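Long-range contacts in nucleoside hydrolase, putative (Trypanosoma brucei, PDB 3FZ0), which belongs to the nucleoside hydrolase family and holds a calcium ion at the C-terminal ends of central strands of a mixed beta-sheet in an alpha/beta core: residues D18-A22 with V281-V287; Q130-L134 with A286-I291; T158-I162 with W199-Q204. The protein carries 2 engineered substitutions. One frame throughout, in Å; residues are numbered along the deposited sequence.

How the contacts relate
Contacts 1 and 2 are neighbours, their centres about 9 Å apart; they share A286 and V287 of helix 282-291. This helix packs both on helix 17-27 and on strand 127-133, and brings D283 to the same calcium ion as D19 and L134. Contact 3 lies further along the same mixed sheet, its centre about 11 Å from that of contact 2 and 19 Å from that of contact 1, where strands 162-165 and 203-206 begin. Along the chain contacts 1 and 2 alternate their segments, and contact 3 is nested inside the loop each closes. The metal site is thus assembled from distant parts of the chain. Residues Q130 and L131 reach P160 and G161, linking contacts 2 and 3 directly.

Contact 1 (D18-A22 with V281-V287); sequences DDAIA and VPDAVAV. With CA (calcium ion), chain G.
D18, I21 and A22 of helix 17-27 pack on D283, A284 and V287 of helix 282-291 in a buried helix-helix contact of this nucleoside hydrolase fold that carries two of the four residues of the calcium site. The two short segments run almost parallel, at a crossing angle of -27° with their axes 7.3 Å apart; D19 and D283, both in the first turns of their helices, reach the metal. Alanines allow such a close approach: the CA atoms of A22 and A284 are separated by 3.9 Å. CB of A22 rests on the backbone O of D283 at 3.3 Å and also meets CG2 of V287. Alongside, CG2 of I21 touches CB of A284, while CG1 of V281 leans on CB of D18.

Nearer the calcium the contact turns polar. With its CG placed between the backbone N and the carbonyl carbon (chi1 71°), D18 sends its carboxylate across to the first turn of the other helix. There D283 N donates to D18 OD2 over 2.8 Å in a nearly straight bond, meeting the oxygen on its anti side, a little out of the carboxylate plane. The same OD2 is hydrogen-bonded to O3 of a bound BTB molecule, probably from the crystallisation liquor. It also lies 3.1 Å from D283 OD2, an approach of two acceptors that the N-H and the calcium probably help to offset.

D19 clasps the calcium with both oxygens, OD1 at 2.6 Å and OD2 at 2.5 Å from the ion, whereas D283 uses OD2 alone. D14, the backbone O of L134 and three waters complete the shell. T13 OG1 and G16 N hydrogen-bond to OD2 and OD1 of D19. Two carboxylate oxygens that do not bind the metal accept from its waters: water 1 donates to D18 OD1, and water 2 to D283 OD1 at 2.6 Å.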
loop_
_atom_site.group_PDB
_atom_site.type_symbol
_atom_site.label_atom_id
_atom_site.label_comp_id
_atom_site.label_asym_id
_atom_site.label_seq_id
_atom_site.Cartn_x
_atom_site.Cartn_y
_atom_site.Cartn_z
ATOM N N ASP B 18 -13.689 20.327 22.104
ATOM C CA ASP B 18 -14.457 19.159 22.576
ATOM C C ASP B 18 -13.710 18.293 23.601
ATOM O O ASP B 18 -14.319 17.690 24.481
ATOM C CB ASP B 18 -15.112 18.374 21.419
ATOM C CG ASP B 18 -14.104 17.614 20.558
ATOM O OD1 ASP B 18 -13.103 18.233 20.097
ATOM O OD2 ASP B 18 -14.329 16.375 20.373
ATOM N N ASP B 19 -12.386 18.287 23.547
ATOM C CA ASP B 19 -11.603 17.712 24.649
ATOM C C ASP B 19 -11.881 18.407 25.998
ATOM O O ASP B 19 -11.972 17.756 27.049
ATOM C CB ASP B 19 -10.111 17.794 24.348
ATOM C CG ASP B 19 -9.735 17.094 23.067
ATOM O OD1 ASP B 19 -9.922 17.663 21.978
ATOM O OD2 ASP B 19 -9.230 15.948 23.122
ATOM N N ALA B 20 -11.981 19.732 25.983
ATOM C CA ALA B 20 -12.260 20.475 27.210
ATOM C C ALA B 20 -13.632 20.119 27.770
ATOM O O ALA B 20 -13.722 19.859 28.959
ATOM C CB ALA B 20 -12.123 21.980 27.002
ATOM N N ILE B 21 -14.681 20.115 26.933
ATOM C CA ILE B 21 -16.030 19.707 27.363
ATOM C C ILE B 21 -15.991 18.267 27.926
ATOM O O ILE B 21 -16.618 17.974 28.947
ATOM C CB ILE B 21 -17.085 19.768 26.194
ATOM C CG1 ILE B 21 -17.211 21.196 25.644
ATOM C CG2 ILE B 21 -18.475 19.190 26.653
ATOM C CD1 ILE B 21 -17.667 22.241 26.655
ATOM N N ALA B 22 -15.260 17.378 27.256
ATOM C CA ALA B 22 -15.133 15.987 27.741
ATOM C C ALA B 22 -14.490 15.889 29.142
ATOM O O ALA B 22 -14.959 15.129 30.014
ATOM C CB ALA B 22 -14.359 15.130 26.740
ATOM N N VAL B 281 -20.033 17.119 19.372
ATOM C CA VAL B 281 -18.997 17.213 20.410
ATOM C C VAL B 281 -18.371 15.830 20.697
ATOM O O VAL B 281 -18.557 15.270 21.757
ATOM C CB VAL B 281 -19.574 17.853 21.715
ATOM C CG1 VAL B 281 -18.456 18.244 22.655
ATOM C CG2 VAL B 281 -20.395 19.078 21.387
ATOM N N PRO B 282 -17.612 15.275 19.744
ATOM C CA PRO B 282 -17.218 13.852 19.799
ATOM C C PRO B 282 -16.559 13.379 21.076
ATOM O O PRO B 282 -16.972 12.331 21.621
ATOM C CB PRO B 282 -16.290 13.686 18.596
ATOM C CG PRO B 282 -16.821 14.709 17.614
ATOM C CD PRO B 282 -17.110 15.919 18.513
ATOM N N ASP B 283 -15.536 14.093 21.557
ATOM C CA ASP B 283 -14.830 13.622 22.776
ATOM C C ASP B 283 -15.730 13.523 24.000
ATOM O O ASP B 283 -15.515 12.663 24.845
ATOM C CB ASP B 283 -13.630 14.500 23.083
ATOM C CG ASP B 283 -12.558 14.390 22.030
ATOM O OD1 ASP B 283 -12.486 13.348 21.356
ATOM O OD2 ASP B 283 -11.773 15.347 21.866
ATOM N N ALA B 284 -16.745 14.380 24.097
ATOM C CA ALA B 284 -17.655 14.339 25.246
ATOM C C ALA B 284 -18.478 13.068 25.207
ATOM O O ALA B 284 -18.778 12.481 26.258
ATOM C CB ALA B 284 -18.562 15.576 25.299
ATOM N N VAL B 285 -18.825 12.624 23.997
ATOM C CA VAL B 285 -19.595 11.393 23.835
ATOM C C VAL B 285 -18.761 10.183 24.315
ATOM O O VAL B 285 -19.259 9.262 24.984
ATOM C CB VAL B 285 -20.131 11.235 22.360
ATOM C CG1 VAL B 285 -20.922 9.935 22.161
ATOM C CG2 VAL B 285 -21.017 12.398 21.966
ATOM N N ALA B 286 -17.475 10.192 23.998
ATOM C CA ALA B 286 -16.593 9.109 24.400
ATOM C C ALA B 286 -16.469 9.055 25.933
ATOM O O ALA B 286 -16.610 7.979 26.531
ATOM C CB ALA B 286 -15.211 9.272 23.734
ATOM N N VAL B 287 -16.190 10.199 26.572
ATOM C CA VAL B 287 -16.180 10.255 28.049
ATOM C C VAL B 287 -17.505 9.740 28.648
ATOM O O VAL B 287 -17.482 8.974 29.613
ATOM C CB VAL B 287 -15.799 11.671 28.628
ATOM C CG1 VAL B 287 -15.976 11.717 30.122
ATOM C CG2 VAL B 287 -14.334 12.006 28.268
HETATM CA CA CA G . -9.639 15.445 20.688
HETATM O O HOH W 1 -10.878 17.063 19.333
HETATM O O HOH W 2 -10.889 14.009 19.404
HETATM O O HOH W 3 -8.404 15.198 18.301
#

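Contact 2 (Q130-L134 with A286-I291); sequences QLVAL and AVLVAI. With CA (calcium ion), chain G.
L134 and V132 of residues 130-134 lie against A286, V287 and A290 on helix 282-291, which runs back along the strand at 165° in a buried helix-on-sheet layer. The side chain of L134 starts close to the metal, its CB 4.2 Å from the calcium ion that its own backbone O binds at 2.3 Å. CG stands beside the backbone N (chi1 -51°), and from it the two methyls part: CD2 reaches CB of A286 at 4.0 Å, and CD1 meets CG2 of V287 as well as A22 of helix 17-27. Two residues earlier, V132 splits its branches in a similar way, CG2 resting 3.7 Å from CB of A290 and CG1 touching V287 CG2, the side chains of the two valines crossing at about a right angle.

At the far end Q130 stretches its amide to the last turn of the helix. Its NE2 donates to A290 O over 3.1 Å, tilted out of the carbonyl plane, and also bonds to P160 O; OE1 pairs with R7 NH1. With both ends of the amide engaged, the rotation of this buried group is fixed, and a carbonyl oxygen at the helix end gains a partner.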
loop_
_atom_site.group_PDB
_atom_site.type_symbol
_atom_site.label_atom_id
_atom_site.label_comp_id
_atom_site.label_asym_id
_atom_site.label_seq_id
_atom_site.Cartn_x
_atom_site.Cartn_y
_atom_site.Cartn_z
ATOM N N GLN B 130 -9.734 3.407 34.252
ATOM C CA GLN B 130 -10.090 3.453 32.831
ATOM C C GLN B 130 -9.223 4.477 32.105
ATOM O O GLN B 130 -8.838 5.514 32.685
ATOM C CB GLN B 130 -11.567 3.829 32.662
ATOM C CG GLN B 130 -12.525 2.814 33.198
ATOM C CD GLN B 130 -13.971 3.200 32.996
ATOM O OE1 GLN B 130 -14.514 4.029 33.725
ATOM N NE2 GLN B 130 -14.617 2.583 32.015
ATOM N N LEU B 131 -8.899 4.172 30.851
ATOM C CA LEU B 131 -8.142 5.082 30.026
ATOM C C LEU B 131 -9.109 5.501 28.963
ATOM O O LEU B 131 -9.700 4.650 28.308
ATOM C CB LEU B 131 -6.943 4.375 29.400
ATOM C CG LEU B 131 -5.791 5.169 28.745
ATOM C CD1 LEU B 131 -4.746 4.207 28.268
ATOM C CD2 LEU B 131 -6.225 6.005 27.581
ATOM N N VAL B 132 -9.320 6.807 28.824
ATOM C CA VAL B 132 -10.123 7.332 27.742
ATOM C C VAL B 132 -9.219 8.165 26.851
ATOM O O VAL B 132 -8.575 9.080 27.336
ATOM C CB VAL B 132 -11.228 8.214 28.293
ATOM C CG1 VAL B 132 -12.182 8.673 27.137
ATOM C CG2 VAL B 132 -11.959 7.454 29.392
ATOM N N ALA B 133 -9.165 7.856 25.566
ATOM C CA ALA B 133 -8.228 8.487 24.644
ATOM C C ALA B 133 -9.004 9.381 23.717
ATOM O O ALA B 133 -9.881 8.903 22.976
ATOM C CB ALA B 133 -7.490 7.411 23.799
ATOM N N LEU B 134 -8.670 10.669 23.712
ATOM C CA LEU B 134 -9.419 11.645 22.936
ATOM C C LEU B 134 -8.613 12.276 21.813
ATOM O O LEU B 134 -8.998 13.333 21.275
ATOM C CB LEU B 134 -9.953 12.737 23.858
ATOM C CG LEU B 134 -10.715 12.275 25.104
ATOM C CD1 LEU B 134 -11.133 13.462 25.971
ATOM C CD2 LEU B 134 -11.932 11.410 24.722
ATOM N N ALA B 286 -17.475 10.192 23.998
ATOM C CA ALA B 286 -16.593 9.109 24.400
ATOM C C ALA B 286 -16.469 9.055 25.933
ATOM O O ALA B 286 -16.610 7.979 26.531
ATOM C CB ALA B 286 -15.211 9.272 23.734
ATOM N N VAL B 287 -16.190 10.199 26.572
ATOM C CA VAL B 287 -16.180 10.255 28.049
ATOM C C VAL B 287 -17.505 9.740 28.648
ATOM O O VAL B 287 -17.482 8.974 29.613
ATOM C CB VAL B 287 -15.799 11.671 28.628
ATOM C CG1 VAL B 287 -15.976 11.717 30.122
ATOM C CG2 VAL B 287 -14.334 12.006 28.268
ATOM N N LEU B 288 -18.639 10.113 28.063
ATOM C CA LEU B 288 -19.916 9.595 28.537
ATOM C C LEU B 288 -20.003 8.061 28.451
ATOM O O LEU B 288 -20.492 7.389 29.385
ATOM C CB LEU B 288 -21.067 10.233 27.769
ATOM C CG LEU B 288 -22.457 9.793 28.212
ATOM C CD1 LEU B 288 -22.801 10.500 29.480
ATOM C CD2 LEU B 288 -23.431 10.144 27.117
ATOM N N VAL B 289 -19.526 7.503 27.340
ATOM C CA VAL B 289 -19.555 6.059 27.159
ATOM C C VAL B 289 -18.734 5.376 28.249
ATOM O O VAL B 289 -19.149 4.357 28.776
ATOM C CB VAL B 289 -19.125 5.647 25.739
ATOM C CG1 VAL B 289 -18.808 4.153 25.649
ATOM C CG2 VAL B 289 -20.225 6.003 24.749
ATOM N N ALA B 290 -17.576 5.949 28.577
ATOM C CA ALA B 290 -16.670 5.376 29.572
ATOM C C ALA B 290 -17.273 5.334 30.943
ATOM O O ALA B 290 -17.114 4.371 31.665
ATOM C CB ALA B 290 -15.387 6.168 29.641
ATOM N N ILE B 291 -17.940 6.398 31.333
ATOM C CA ILE B 291 -18.394 6.475 32.714
ATOM C C ILE B 291 -19.866 6.106 32.936
ATOM O O ILE B 291 -20.227 5.722 34.040
ATOM C CB ILE B 291 -17.953 7.777 33.412
ATOM C CG1 ILE B 291 -18.550 9.008 32.776
ATOM C CG2 ILE B 291 -16.452 7.912 33.302
ATOM C CD1 ILE B 291 -17.714 10.295 33.091
HETATM CA CA CA G . -9.639 15.445 20.688
HETATM O O HOH W 2 -10.889 14.009 19.404
HETATM O O HOH W 3 -8.404 15.198 18.301
HETATM O O HOH W 1 -10.878 17.063 19.333
#

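Contact 3 (T158-I162 with W199-Q204); sequences TIPGI and WKCPVQ
The backbone O of I162 accepts the N-H of Q204 over 3.2 Å in an almost perfectly straight bond (178°), the hydrogen bond that joins these two segments. It lies where the parallel strands 162-165 and 203-206 begin; Q204 then pairs with I164 as well, continuing the sheet, while V203 bonds to N338 in the next strand.

Beyond the bond, the contact is mostly apolar. CG2 of I162 sits over one face of the W199 indole, 3.5 Å from the centroid of the six-membered ring and 6° off its normal, a clear CH-pi contact. Because CG1 of I162 is anti to the backbone N, CD1 extends past the same ring and comes to 3.7 Å from CH2 of W199. CG2 of V203 also touches I162 CG2, at roughly a right angle to the ring contact. The indole is itself held in place, its NE1 bonded to V193 O and its ring edge-to-face with H196.

Before the strands start, the two loops fit together through C201 and P160. CB of C201 lies 3.8 Å from CA of P160, and its SG rests by the backbone of T158 and I159. The pyrrolidine of P160 presses its CB and CG on CG of Q204, the nearer at 3.6 Å. Q204 bends at chi2 (-66°), folding NE2 back to donate to P202 O over 2.8 Å, from above that carbonyl plane, as OE1 bonds to ND2 of N338. Q204 thus lays its CG, with the amide carbon behind it, on the proline while its polar atoms bond to P202 and N338.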
loop_
_atom_site.group_PDB
_atom_site.type_symbol
_atom_site.label_atom_id
_atom_site.label_comp_id
_atom_site.label_asym_id
_atom_site.label_seq_id
_atom_site.Cartn_x
_atom_site.Cartn_y
_atom_site.Cartn_z
ATOM N N THR B 158 -16.251 -6.755 33.179
ATOM C CA THR B 158 -17.522 -6.146 32.820
ATOM C C THR B 158 -17.329 -4.695 32.337
ATOM O O THR B 158 -17.998 -4.233 31.403
ATOM C CB THR B 158 -18.426 -6.175 34.078
ATOM O OG1 THR B 158 -18.789 -7.528 34.361
ATOM C CG2 THR B 158 -19.692 -5.338 33.910
ATOM N N ILE B 159 -16.429 -3.963 32.997
ATOM C CA ILE B 159 -16.241 -2.544 32.725
ATOM C C ILE B 159 -15.031 -2.389 31.835
ATOM O O ILE B 159 -13.980 -2.930 32.168
ATOM C CB ILE B 159 -16.039 -1.720 34.035
ATOM C CG1 ILE B 159 -17.265 -1.850 34.957
ATOM C CG2 ILE B 159 -15.720 -0.242 33.727
ATOM C CD1 ILE B 159 -17.049 -1.261 36.371
ATOM N N PRO B 160 -15.185 -1.680 30.698
ATOM C CA PRO B 160 -14.133 -1.420 29.726
ATOM C C PRO B 160 -12.975 -0.655 30.313
ATOM O O PRO B 160 -13.178 0.374 30.948
ATOM C CB PRO B 160 -14.833 -0.527 28.692
ATOM C CG PRO B 160 -16.261 -0.919 28.776
ATOM C CD PRO B 160 -16.469 -1.110 30.250
ATOM N N GLY B 161 -11.770 -1.166 30.090
ATOM C CA GLY B 161 -10.530 -0.495 30.465
ATOM C C GLY B 161 -10.102 0.625 29.531
ATOM O O GLY B 161 -9.379 1.550 29.931
ATOM N N ILE B 162 -10.512 0.543 28.276
ATOM C CA ILE B 162 -10.141 1.592 27.329
ATOM C C ILE B 162 -11.311 1.998 26.441
ATOM O O ILE B 162 -12.019 1.184 25.860
ATOM C CB ILE B 162 -8.806 1.250 26.531
ATOM C CG1 ILE B 162 -8.385 2.408 25.606
ATOM C CG2 ILE B 162 -8.913 -0.092 25.795
ATOM C CD1 ILE B 162 -6.959 2.278 25.033
ATOM N N TRP B 199 -6.354 -7.100 26.991
ATOM C CA TRP B 199 -7.386 -6.216 27.520
ATOM C C TRP B 199 -8.404 -7.094 28.231
ATOM O O TRP B 199 -8.742 -8.167 27.740
ATOM C CB TRP B 199 -8.114 -5.475 26.404
ATOM C CG TRP B 199 -7.328 -4.483 25.605
ATOM C CD1 TRP B 199 -7.104 -4.530 24.260
ATOM C CD2 TRP B 199 -6.729 -3.263 26.066
ATOM N NE1 TRP B 199 -6.393 -3.428 23.848
ATOM C CE2 TRP B 199 -6.147 -2.632 24.938
ATOM C CE3 TRP B 199 -6.649 -2.632 27.303
ATOM C CZ2 TRP B 199 -5.482 -1.410 25.020
ATOM C CZ3 TRP B 199 -5.975 -1.419 27.389
ATOM C CH2 TRP B 199 -5.399 -0.825 26.249
ATOM N N LYS B 200 -8.892 -6.635 29.378
ATOM C CA LYS B 200 -9.950 -7.343 30.095
ATOM C C LYS B 200 -11.293 -7.286 29.355
ATOM O O LYS B 200 -12.106 -8.205 29.465
ATOM C CB LYS B 200 -10.098 -6.791 31.511
ATOM C CG LYS B 200 -9.037 -7.283 32.523
ATOM C CD LYS B 200 -9.677 -7.364 33.914
ATOM C CE LYS B 200 -8.717 -7.039 35.075
ATOM N NZ LYS B 200 -8.724 -5.574 35.419
ATOM N N CYS B 201 -11.509 -6.198 28.619
ATOM C CA CYS B 201 -12.697 -6.004 27.811
ATOM C C CYS B 201 -12.280 -5.463 26.468
ATOM O O CYS B 201 -11.330 -4.677 26.392
ATOM C CB CYS B 201 -13.633 -4.950 28.419
ATOM S SG CYS B 201 -14.910 -5.570 29.498
ATOM N N PRO B 202 -13.023 -5.816 25.405
ATOM C CA PRO B 202 -12.727 -5.237 24.086
ATOM C C PRO B 202 -12.665 -3.717 24.150
ATOM O O PRO B 202 -13.416 -3.108 24.913
ATOM C CB PRO B 202 -13.943 -5.638 23.245
ATOM C CG PRO B 202 -14.472 -6.873 23.940
ATOM C CD PRO B 202 -14.179 -6.733 25.380
ATOM N N VAL B 203 -11.775 -3.130 23.351
ATOM C CA VAL B 203 -11.697 -1.679 23.132
ATOM C C VAL B 203 -13.090 -1.190 22.726
ATOM O O VAL B 203 -13.730 -1.818 21.873
ATOM C CB VAL B 203 -10.698 -1.364 21.978
ATOM C CG1 VAL B 203 -10.617 0.152 21.690
ATOM C CG2 VAL B 203 -9.309 -1.977 22.245
ATOM N N GLN B 204 -13.575 -0.111 23.341
ATOM C CA GLN B 204 -14.826 0.540 22.913
ATOM C C GLN B 204 -14.518 1.645 21.915
ATOM O O GLN B 204 -13.812 2.619 22.237
ATOM C CB GLN B 204 -15.582 1.127 24.105
ATOM C CG GLN B 204 -15.761 0.145 25.262
ATOM C CD GLN B 204 -16.656 -1.014 24.915
ATOM O OE1 GLN B 204 -17.828 -0.815 24.602
ATOM N NE2 GLN B 204 -16.110 -2.242 24.947
#